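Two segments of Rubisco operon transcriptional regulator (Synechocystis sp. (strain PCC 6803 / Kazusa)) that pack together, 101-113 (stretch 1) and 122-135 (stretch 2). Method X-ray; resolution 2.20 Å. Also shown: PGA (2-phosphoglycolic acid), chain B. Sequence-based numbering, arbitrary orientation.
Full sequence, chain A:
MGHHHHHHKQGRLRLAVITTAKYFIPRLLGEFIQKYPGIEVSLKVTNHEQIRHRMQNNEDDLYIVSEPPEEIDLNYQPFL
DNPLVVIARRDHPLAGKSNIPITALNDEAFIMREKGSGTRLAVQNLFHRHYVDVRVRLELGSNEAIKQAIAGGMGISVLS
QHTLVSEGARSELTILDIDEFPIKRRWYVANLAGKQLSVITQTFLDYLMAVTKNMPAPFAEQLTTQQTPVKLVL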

ATOM      1  N   PRO A 101       8.264 -26.156  14.914  1.00 47.04           N
ATOM      2  CA  PRO A 101       7.919 -25.593  16.198  1.00 44.51           C
ATOM      3  C   PRO A 101       8.144 -24.120  16.233  1.00 51.66           C
ATOM      4  O   PRO A 101       9.024 -23.587  15.552  1.00 49.88           O
ATOM      5  CB  PRO A 101       8.878 -26.256  17.177  1.00 45.67           C
ATOM      6  CG  PRO A 101       9.914 -26.938  16.352  1.00 46.20           C
ATOM      7  CD  PRO A 101       9.439 -27.049  14.963  1.00 45.87           C
ATOM      8  N   ILE A 102       7.359 -23.464  17.056  1.00 46.47           N
ATOM      9  CA  ILE A 102       7.373 -22.041  17.073  1.00 48.84           C
ATOM     10  C   ILE A 102       8.707 -21.544  17.644  1.00 50.56           C
ATOM     11  O   ILE A 102       9.177 -20.480  17.240  1.00 40.45           O
ATOM     12  CB  ILE A 102       6.159 -21.453  17.826  1.00 44.73           C
ATOM     13  CG1 ILE A 102       6.120 -19.929  17.629  1.00 44.42           C
ATOM     14  CG2 ILE A 102       6.226 -21.806  19.307  1.00 46.40           C
ATOM     15  CD1 ILE A 102       4.787 -19.282  17.918  1.00 45.65           C
ATOM     16  N   THR A 103       9.299 -22.337  18.537  1.00 48.84           N
ATOM     17  CA  THR A 103      10.665 -22.123  19.048  1.00 48.80           C
ATOM     18  C   THR A 103      11.741 -21.914  17.974  1.00 43.72           C
ATOM     19  O   THR A 103      12.701 -21.153  18.205  1.00 42.62           O
ATOM     20  CB  THR A 103      11.136 -23.314  19.939  1.00 50.64           C
ATOM     21  OG1 THR A 103      10.950 -24.575  19.250  1.00 49.44           O
ATOM     22  CG2 THR A 103      10.370 -23.337  21.257  1.00 50.19           C
ATOM     23  N   ALA A 104      11.552 -22.494  16.787  1.00 38.47           N
ATOM     24  CA  ALA A 104      12.463 -22.209  15.664  1.00 43.59           C
ATOM     25  C   ALA A 104      12.518 -20.724  15.218  1.00 47.19           C
ATOM     26  O   ALA A 104      13.412 -20.310  14.435  1.00 43.27           O
ATOM     27  CB  ALA A 104      12.143 -23.122  14.476  1.00 42.67           C
ATOM     28  N   LEU A 105      11.568 -19.905  15.666  1.00 43.43           N
ATOM     29  CA  LEU A 105      11.579 -18.484  15.283  1.00 41.26           C
ATOM     30  C   LEU A 105      12.527 -17.612  16.099  1.00 40.76           C
ATOM     31  O   LEU A 105      12.829 -16.490  15.712  1.00 43.54           O
ATOM     32  CB  LEU A 105      10.156 -17.881  15.350  1.00 44.68           C
ATOM     33  CG  LEU A 105       9.177 -18.472  14.333  1.00 41.94           C
ATOM     34  CD1 LEU A 105       7.886 -17.676  14.341  1.00 45.45           C
ATOM     35  CD2 LEU A 105       9.776 -18.534  12.956  1.00 42.41           C
ATOM     36  N   ASN A 106      12.976 -18.123  17.229  1.00 44.04           N
ATOM     37  CA  ASN A 106      13.818 -17.387  18.128  1.00 43.78           C
ATOM     38  C   ASN A 106      15.079 -16.866  17.460  1.00 46.55           C
ATOM     39  O   ASN A 106      15.814 -17.629  16.868  1.00 40.67           O
ATOM     40  CB  ASN A 106      14.228 -18.316  19.256  1.00 44.47           C
ATOM     41  CG  ASN A 106      13.192 -18.357  20.331  1.00 46.71           C
ATOM     42  OD1 ASN A 106      12.834 -17.324  20.868  1.00 48.02           O
ATOM     43  ND2 ASN A 106      12.696 -19.533  20.635  1.00 48.90           N
ATOM     44  N   ASP A 107      15.309 -15.575  17.559  1.00 43.13           N
ATOM     45  CA  ASP A 107      16.474 -14.934  16.956  1.00 49.53           C
ATOM     46  C   ASP A 107      16.516 -14.917  15.439  1.00 45.54           C
ATOM     47  O   ASP A 107      17.488 -14.440  14.883  1.00 52.08           O
ATOM     48  CB  ASP A 107      17.766 -15.500  17.562  1.00 57.20           C
ATOM     49  CG  ASP A 107      17.872 -15.164  19.017  1.00 57.04           C
ATOM     50  OD1 ASP A 107      18.144 -13.990  19.282  1.00 68.29           O
ATOM     51  OD2 ASP A 107      17.595 -16.023  19.887  1.00 65.17           O
ATOM     52  N   GLU A 108      15.462 -15.386  14.774  1.00 38.48           N
ATOM     53  CA  GLU A 108      15.320 -15.153  13.344  1.00 39.57           C
ATOM     54  C   GLU A 108      15.199 -13.697  13.030  1.00 36.99           C
ATOM     55  O   GLU A 108      14.613 -12.934  13.802  1.00 39.08           O
ATOM     56  CB  GLU A 108      14.063 -15.804  12.803  1.00 39.93           C
ATOM     57  CG  GLU A 108      14.169 -17.299  12.639  1.00 44.77           C
ATOM     58  CD  GLU A 108      14.936 -17.738  11.387  1.00 48.73           C
ATOM     59  OE1 GLU A 108      14.893 -17.024  10.329  1.00 43.36           O
ATOM     60  OE2 GLU A 108      15.601 -18.810  11.485  1.00 52.96           O
ATOM     61  N   ALA A 109      15.786 -13.299  11.889  1.00 42.11           N
ATOM     62  CA  ALA A 109      15.691 -11.926  11.413  1.00 42.03           C
ATOM     63  C   ALA A 109      14.242 -11.781  10.974  1.00 41.80           C
ATOM     64  O   ALA A 109      13.727 -12.589  10.166  1.00 39.78           O
ATOM     65  CB  ALA A 109      16.631 -11.648  10.241  1.00 42.12           C
ATOM     66  N   PHE A 110      13.590 -10.770  11.524  1.00 39.37           N
ATOM     67  CA  PHE A 110      12.136 -10.625  11.423  1.00 39.35           C
ATOM     68  C   PHE A 110      11.754  -9.163  11.163  1.00 40.79           C
ATOM     69  O   PHE A 110      12.079  -8.268  11.956  1.00 43.90           O
ATOM     70  CB  PHE A 110      11.490 -11.097  12.702  1.00 40.92           C
ATOM     71  CG  PHE A 110      10.008 -11.280  12.599  1.00 36.69           C
ATOM     72  CD1 PHE A 110       9.161 -10.192  12.685  1.00 39.96           C
ATOM     73  CD2 PHE A 110       9.475 -12.533  12.416  1.00 43.44           C
ATOM     74  CE1 PHE A 110       7.786 -10.353  12.566  1.00 39.83           C
ATOM     75  CE2 PHE A 110       8.116 -12.719  12.298  1.00 43.94           C
ATOM     76  CZ  PHE A 110       7.263 -11.616  12.383  1.00 41.53           C
ATOM     77  N   ILE A 111      11.030  -8.936  10.077  1.00 34.41           N
ATOM     78  CA  ILE A 111      10.675  -7.599   9.691  1.00 36.76           C
ATOM     79  C   ILE A 111       9.343  -7.287  10.267  1.00 36.45           C
ATOM     80  O   ILE A 111       8.393  -8.054  10.069  1.00 39.62           O
ATOM     81  CB  ILE A 111      10.609  -7.490   8.161  1.00 39.27           C
ATOM     82  CG1 ILE A 111      11.951  -7.931   7.532  1.00 41.08           C
ATOM     83  CG2 ILE A 111      10.244  -6.064   7.755  1.00 39.84           C
ATOM     84  CD1 ILE A 111      11.816  -8.632   6.202  1.00 40.03           C
ATOM     85  N   MET A 112       9.215  -6.153  10.914  1.00 36.95           N
ATOM     86  CA  MET A 112       7.934  -5.801  11.518  1.00 38.21           C
ATOM     87  C   MET A 112       7.219  -4.705  10.718  1.00 39.77           C
ATOM     88  O   MET A 112       7.836  -3.912  10.037  1.00 37.92           O
ATOM     89  CB  MET A 112       8.160  -5.260  12.916  1.00 40.27           C
ATOM     90  CG  MET A 112       8.481  -6.284  13.980  1.00 40.36           C
ATOM     91  SD  MET A 112       7.034  -7.124  14.681  1.00 42.06           S
ATOM     92  CE  MET A 112       7.697  -8.283  15.886  1.00 44.92           C
ATOM     93  N   ARG A 113       5.901  -4.693  10.784  1.00 34.72           N
ATOM     94  CA  ARG A 113       5.082  -3.590  10.322  1.00 35.65           C
ATOM     95  C   ARG A 113       5.268  -2.394  11.278  1.00 41.95           C
ATOM     96  O   ARG A 113       5.823  -2.551  12.381  1.00 45.61           O
ATOM     97  CB  ARG A 113       3.592  -4.027  10.346  1.00 34.96           C
ATOM     98  CG  ARG A 113       3.164  -4.934   9.204  1.00 33.16           C
ATOM     99  CD  ARG A 113       2.932  -4.188   7.914  1.00 33.25           C
ATOM    100  NE  ARG A 113       1.955  -3.130   8.152  1.00 39.58           N
ATOM    101  CZ  ARG A 113       0.629  -3.275   8.153  1.00 40.79           C
ATOM    102  NH1 ARG A 113      -0.129  -2.228   8.525  1.00 35.13           N
ATOM    103  NH2 ARG A 113       0.071  -4.442   7.799  1.00 39.43           N
ATOM    104  N   ALA A 122      -0.882  -8.471  16.804  1.00 35.39           N
ATOM    105  CA  ALA A 122      -1.114  -9.918  16.908  1.00 36.80           C
ATOM    106  C   ALA A 122       0.203 -10.753  16.926  1.00 38.07           C
ATOM    107  O   ALA A 122       0.334 -11.747  17.647  1.00 36.30           O
ATOM    108  CB  ALA A 122      -1.978 -10.367  15.736  1.00 38.69           C
ATOM    109  N   VAL A 123       1.196 -10.343  16.147  1.00 38.72           N
ATOM    110  CA  VAL A 123       2.455 -11.080  16.150  1.00 41.73           C
ATOM    111  C   VAL A 123       3.081 -10.869  17.504  1.00 41.27           C
ATOM    112  O   VAL A 123       3.519 -11.810  18.130  1.00 42.21           O
ATOM    113  CB  VAL A 123       3.402 -10.594  15.056  1.00 46.31           C
ATOM    114  CG1 VAL A 123       4.804 -11.177  15.219  1.00 47.99           C
ATOM    115  CG2 VAL A 123       2.821 -10.919  13.692  1.00 46.66           C
ATOM    116  N   GLN A 124       3.149  -9.630  17.952  1.00 43.36           N
ATOM    117  CA  GLN A 124       3.730  -9.379  19.290  1.00 46.01           C
ATOM    118  C   GLN A 124       3.044 -10.160  20.391  1.00 45.03           C
ATOM    119  O   GLN A 124       3.697 -10.685  21.287  1.00 46.89           O
ATOM    120  CB  GLN A 124       3.657  -7.944  19.652  1.00 46.36           C
ATOM    121  CG  GLN A 124       4.637  -7.126  18.828  1.00 51.15           C
ATOM    122  CD  GLN A 124       4.363  -5.643  18.933  1.00 47.82           C
ATOM    123  OE1 GLN A 124       3.228  -5.205  19.083  1.00 53.87           O
ATOM    124  NE2 GLN A 124       5.392  -4.878  18.852  1.00 47.93           N
ATOM    125  N   ASN A 125       1.737 -10.280  20.313  1.00 43.91           N
ATOM    126  CA  ASN A 125       1.041 -11.005  21.380  1.00 45.24           C
ATOM    127  C   ASN A 125       1.320 -12.436  21.308  1.00 38.82           C
ATOM    128  O   ASN A 125       1.526 -13.077  22.318  1.00 44.29           O
ATOM    129  CB  ASN A 125      -0.442 -10.753  21.329  1.00 43.53           C
ATOM    130  CG  ASN A 125      -0.743  -9.365  21.793  1.00 49.43           C
ATOM    131  OD1 ASN A 125       0.050  -8.825  22.522  1.00 48.04           O
ATOM    132  ND2 ASN A 125      -1.823  -8.749  21.319  1.00 46.17           N
ATOM    133  N   LEU A 126       1.361 -12.952  20.097  1.00 42.13           N
ATOM    134  CA  LEU A 126       1.652 -14.355  19.939  1.00 41.73           C
ATOM    135  C   LEU A 126       3.075 -14.690  20.443  1.00 41.52           C
ATOM    136  O   LEU A 126       3.263 -15.673  21.182  1.00 37.66           O
ATOM    137  CB  LEU A 126       1.459 -14.770  18.502  1.00 41.21           C
ATOM    138  CG  LEU A 126       1.767 -16.265  18.252  1.00 40.41           C
ATOM    139  CD1 LEU A 126       0.612 -17.125  18.811  1.00 37.79           C
ATOM    140  CD2 LEU A 126       2.008 -16.551  16.772  1.00 36.15           C
ATOM    141  N   PHE A 127       4.063 -13.890  20.053  1.00 39.41           N
ATOM    142  CA  PHE A 127       5.465 -14.127  20.473  1.00 46.98           C
ATOM    143  C   PHE A 127       5.669 -13.988  21.989  1.00 48.69           C
ATOM    144  O   PHE A 127       6.381 -14.780  22.587  1.00 50.02           O
ATOM    145  CB  PHE A 127       6.433 -13.190  19.717  1.00 43.75           C
ATOM    146  CG  PHE A 127       6.535 -13.491  18.246  1.00 40.83           C
ATOM    147  CD1 PHE A 127       5.993 -14.640  17.715  1.00 39.96           C
ATOM    148  CD2 PHE A 127       7.244 -12.663  17.419  1.00 42.23           C
ATOM    149  CE1 PHE A 127       6.130 -14.927  16.377  1.00 41.38           C
ATOM    150  CE2 PHE A 127       7.367 -12.931  16.072  1.00 39.12           C
ATOM    151  CZ  PHE A 127       6.807 -14.048  15.553  1.00 37.44           C
ATOM    152  N   HIS A 128       5.033 -12.995  22.595  1.00 49.52           N
ATOM    153  CA  HIS A 128       5.059 -12.831  24.043  1.00 51.53           C
ATOM    154  C   HIS A 128       4.473 -14.095  24.705  1.00 51.46           C
ATOM    155  O   HIS A 128       5.078 -14.722  25.553  1.00 49.74           O
ATOM    156  CB  HIS A 128       4.247 -11.599  24.398  1.00 57.29           C
ATOM    157  CG  HIS A 128       4.237 -11.280  25.853  1.00 62.41           C
ATOM    158  ND1 HIS A 128       3.242 -11.720  26.707  1.00 67.07           N
ATOM    159  CD2 HIS A 128       5.089 -10.548  26.606  1.00 57.15           C
ATOM    160  CE1 HIS A 128       3.493 -11.287  27.926  1.00 63.17           C
ATOM    161  NE2 HIS A 128       4.605 -10.571  27.890  1.00 61.62           N
ATOM    162  N   ARG A 129       3.294 -14.497  24.263  1.00 49.29           N
ATOM    163  CA  ARG A 129       2.636 -15.664  24.815  1.00 48.37           C
ATOM    164  C   ARG A 129       3.552 -16.892  24.758  1.00 49.42           C
ATOM    165  O   ARG A 129       3.495 -17.754  25.617  1.00 49.49           O
ATOM    166  CB  ARG A 129       1.331 -15.955  24.023  1.00 48.96           C
ATOM    167  CG  ARG A 129       0.532 -17.124  24.546  1.00 50.70           C
ATOM    168  CD  ARG A 129      -0.814 -17.226  23.872  1.00 57.93           C
ATOM    169  NE  ARG A 129      -1.732 -17.966  24.729  1.00 62.24           N
ATOM    170  CZ  ARG A 129      -1.845 -19.281  24.746  1.00 63.99           C
ATOM    171  NH1 ARG A 129      -1.113 -20.060  23.944  1.00 75.11           N
ATOM    172  NH2 ARG A 129      -2.706 -19.831  25.557  1.00 60.85           N
ATOM    173  N   HIS A 130       4.363 -16.991  23.711  1.00 46.05           N
ATOM    174  CA  HIS A 130       5.176 -18.185  23.493  1.00 49.76           C
ATOM    175  C   HIS A 130       6.661 -17.986  23.754  1.00 46.10           C
ATOM    176  O   HIS A 130       7.453 -18.815  23.358  1.00 44.09           O
ATOM    177  CB  HIS A 130       4.948 -18.695  22.084  1.00 49.15           C
ATOM    178  CG  HIS A 130       3.620 -19.346  21.909  1.00 53.46           C
ATOM    179  ND1 HIS A 130       2.503 -18.652  21.493  1.00 57.84           N
ATOM    180  CD2 HIS A 130       3.218 -20.614  22.121  1.00 51.48           C
ATOM    181  CE1 HIS A 130       1.470 -19.470  21.458  1.00 49.26           C
ATOM    182  NE2 HIS A 130       1.880 -20.666  21.823  1.00 53.85           N
ATOM    183  N   TYR A 131       7.028 -16.908  24.445  1.00 46.40           N
ATOM    184  CA  TYR A 131       8.440 -16.682  24.804  1.00 56.17           C
ATOM    185  C   TYR A 131       9.344 -16.813  23.588  1.00 48.09           C
ATOM    186  O   TYR A 131      10.336 -17.532  23.612  1.00 48.81           O
ATOM    187  CB  TYR A 131       8.891 -17.674  25.889  1.00 59.74           C
ATOM    188  CG  TYR A 131       7.970 -17.699  27.068  1.00 63.18           C
ATOM    189  CD1 TYR A 131       7.977 -16.647  28.000  1.00 65.28           C
ATOM    190  CD2 TYR A 131       7.061 -18.759  27.236  1.00 63.48           C
ATOM    191  CE1 TYR A 131       7.118 -16.653  29.084  1.00 66.08           C
ATOM    192  CE2 TYR A 131       6.189 -18.778  28.309  1.00 68.21           C
ATOM    193  CZ  TYR A 131       6.219 -17.728  29.225  1.00 73.29           C
ATOM    194  OH  TYR A 131       5.352 -17.765  30.284  1.00 73.22           O
ATOM    195  N   VAL A 132       8.966 -16.132  22.512  1.00 49.59           N
ATOM    196  CA  VAL A 132       9.732 -16.143  21.264  1.00 51.30           C
ATOM    197  C   VAL A 132      10.342 -14.771  21.164  1.00 46.00           C
ATOM    198  O   VAL A 132       9.638 -13.788  21.335  1.00 49.32           O
ATOM    199  CB  VAL A 132       8.814 -16.399  20.052  1.00 47.30           C
ATOM    200  CG1 VAL A 132       9.445 -15.932  18.741  1.00 48.39           C
ATOM    201  CG2 VAL A 132       8.436 -17.861  20.001  1.00 49.28           C
ATOM    202  N   ASP A 133      11.629 -14.700  20.881  1.00 50.85           N
ATOM    203  CA  ASP A 133      12.301 -13.404  20.680  1.00 54.84           C
ATOM    204  C   ASP A 133      12.866 -13.435  19.289  1.00 50.03           C
ATOM    205  O   ASP A 133      13.650 -14.336  18.983  1.00 48.67           O
ATOM    206  CB  ASP A 133      13.472 -13.185  21.669  1.00 59.87           C
ATOM    207  CG  ASP A 133      13.027 -13.145  23.129  1.00 69.05           C
ATOM    208  OD1 ASP A 133      11.988 -12.519  23.475  1.00 71.14           O
ATOM    209  OD2 ASP A 133      13.744 -13.744  23.957  1.00 85.60           O
ATOM    210  N   VAL A 134      12.501 -12.450  18.468  1.00 41.79           N
ATOM    211  CA  VAL A 134      13.002 -12.378  17.100  1.00 44.97           C
ATOM    212  C   VAL A 134      13.894 -11.190  17.003  1.00 41.78           C
ATOM    213  O   VAL A 134      13.760 -10.272  17.767  1.00 41.30           O
ATOM    214  CB  VAL A 134      11.891 -12.235  16.042  1.00 42.55           C
ATOM    215  CG1 VAL A 134      11.260 -13.563  15.811  1.00 40.81           C
ATOM    216  CG2 VAL A 134      10.853 -11.180  16.475  1.00 43.47           C
ATOM    217  N   ARG A 135      14.785 -11.210  16.029  1.00 44.44           N
ATOM    218  CA  ARG A 135      15.718 -10.113  15.833  1.00 46.96           C
ATOM    219  C   ARG A 135      15.122  -9.107  14.848  1.00 41.28           C
ATOM    220  O   ARG A 135      14.963  -9.370  13.679  1.00 35.37           O
ATOM    221  CB  ARG A 135      17.039 -10.672  15.316  1.00 53.79           C
ATOM    222  CG  ARG A 135      18.135  -9.633  15.271  1.00 65.58           C
ATOM    223  CD  ARG A 135      19.537 -10.230  15.138  1.00 73.72           C
ATOM    224  NE  ARG A 135      20.598  -9.199  15.178  1.00 77.46           N
ATOM    225  CZ  ARG A 135      21.024  -8.483  14.131  1.00 76.81           C
ATOM    226  NH1 ARG A 135      20.502  -8.662  12.926  1.00 89.12           N
ATOM    227  NH2 ARG A 135      21.984  -7.580  14.282  1.00 83.17           N
TER
HETATM  228  P   PGA B 401      -2.990  -3.746   9.751  1.00 38.71           P
HETATM  229  O1P PGA B 401      -4.230  -4.767   9.569  1.00 37.19           O
HETATM  230  O2P PGA B 401      -2.901  -2.977   8.474  1.00 38.65           O
HETATM  231  O3P PGA B 401      -1.794  -4.663  10.055  1.00 35.24           O
HETATM  232  O4P PGA B 401      -3.459  -2.797  10.789  1.00 32.70           O
HETATM  233  C2  PGA B 401      -4.422  -5.700   8.529  1.00 38.72           C
HETATM  234  C1  PGA B 401      -4.922  -7.048   9.033  1.00 42.33           C
HETATM  235  O1  PGA B 401      -5.133  -7.982   8.197  1.00 36.48           O
HETATM  236  O2  PGA B 401      -5.105  -7.175  10.261  1.00 40.77           O

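Four hydrogen bonds, three of them purely between backbones, fix the register of the two stretches. The shortest runs from Asp107 N to Asp133 O, 2.5 Å and nearly linear at 171°. Asn106 supplies the side-chain contribution: its OD1 accepts from Asp133 N (2.9 Å, 167°), while its ND2 donates to Thr103 O (2.9 Å), so both ends of the amide are used and the side chain is tied to its own 3-10 segment. A type II turn from Leu105 to Glu108 then carries the chain into a single beta bridge between Ala109 and Arg135, whose CA atoms lie 4.8 Å apart. Arg135 N donates to Glu108 O (2.8 Å) and Phe110 N to Arg135 O (2.9 Å), so Arg135 is bonded through both its amide and its carbonyl.

Beneath this polar seam, apolar side chains fill the space against the helix. Phe127 directs its edge at the face of Phe110, with centroids 5.4 Å apart and planes at 79°, an arrangement that sets ring hydrogens against pi density. Phe110 CB also meets Val134 CB at 3.6 Å, and Leu105 CD1 reaches Phe127 CE1 at 3.8 Å. Farther along, Ile102 CD1 lies over one face of the His130 ring, 4.2 Å from His130 CG; His130 ND1 donates to Leu126 O (3.1 Å), which helps hold that ring in place.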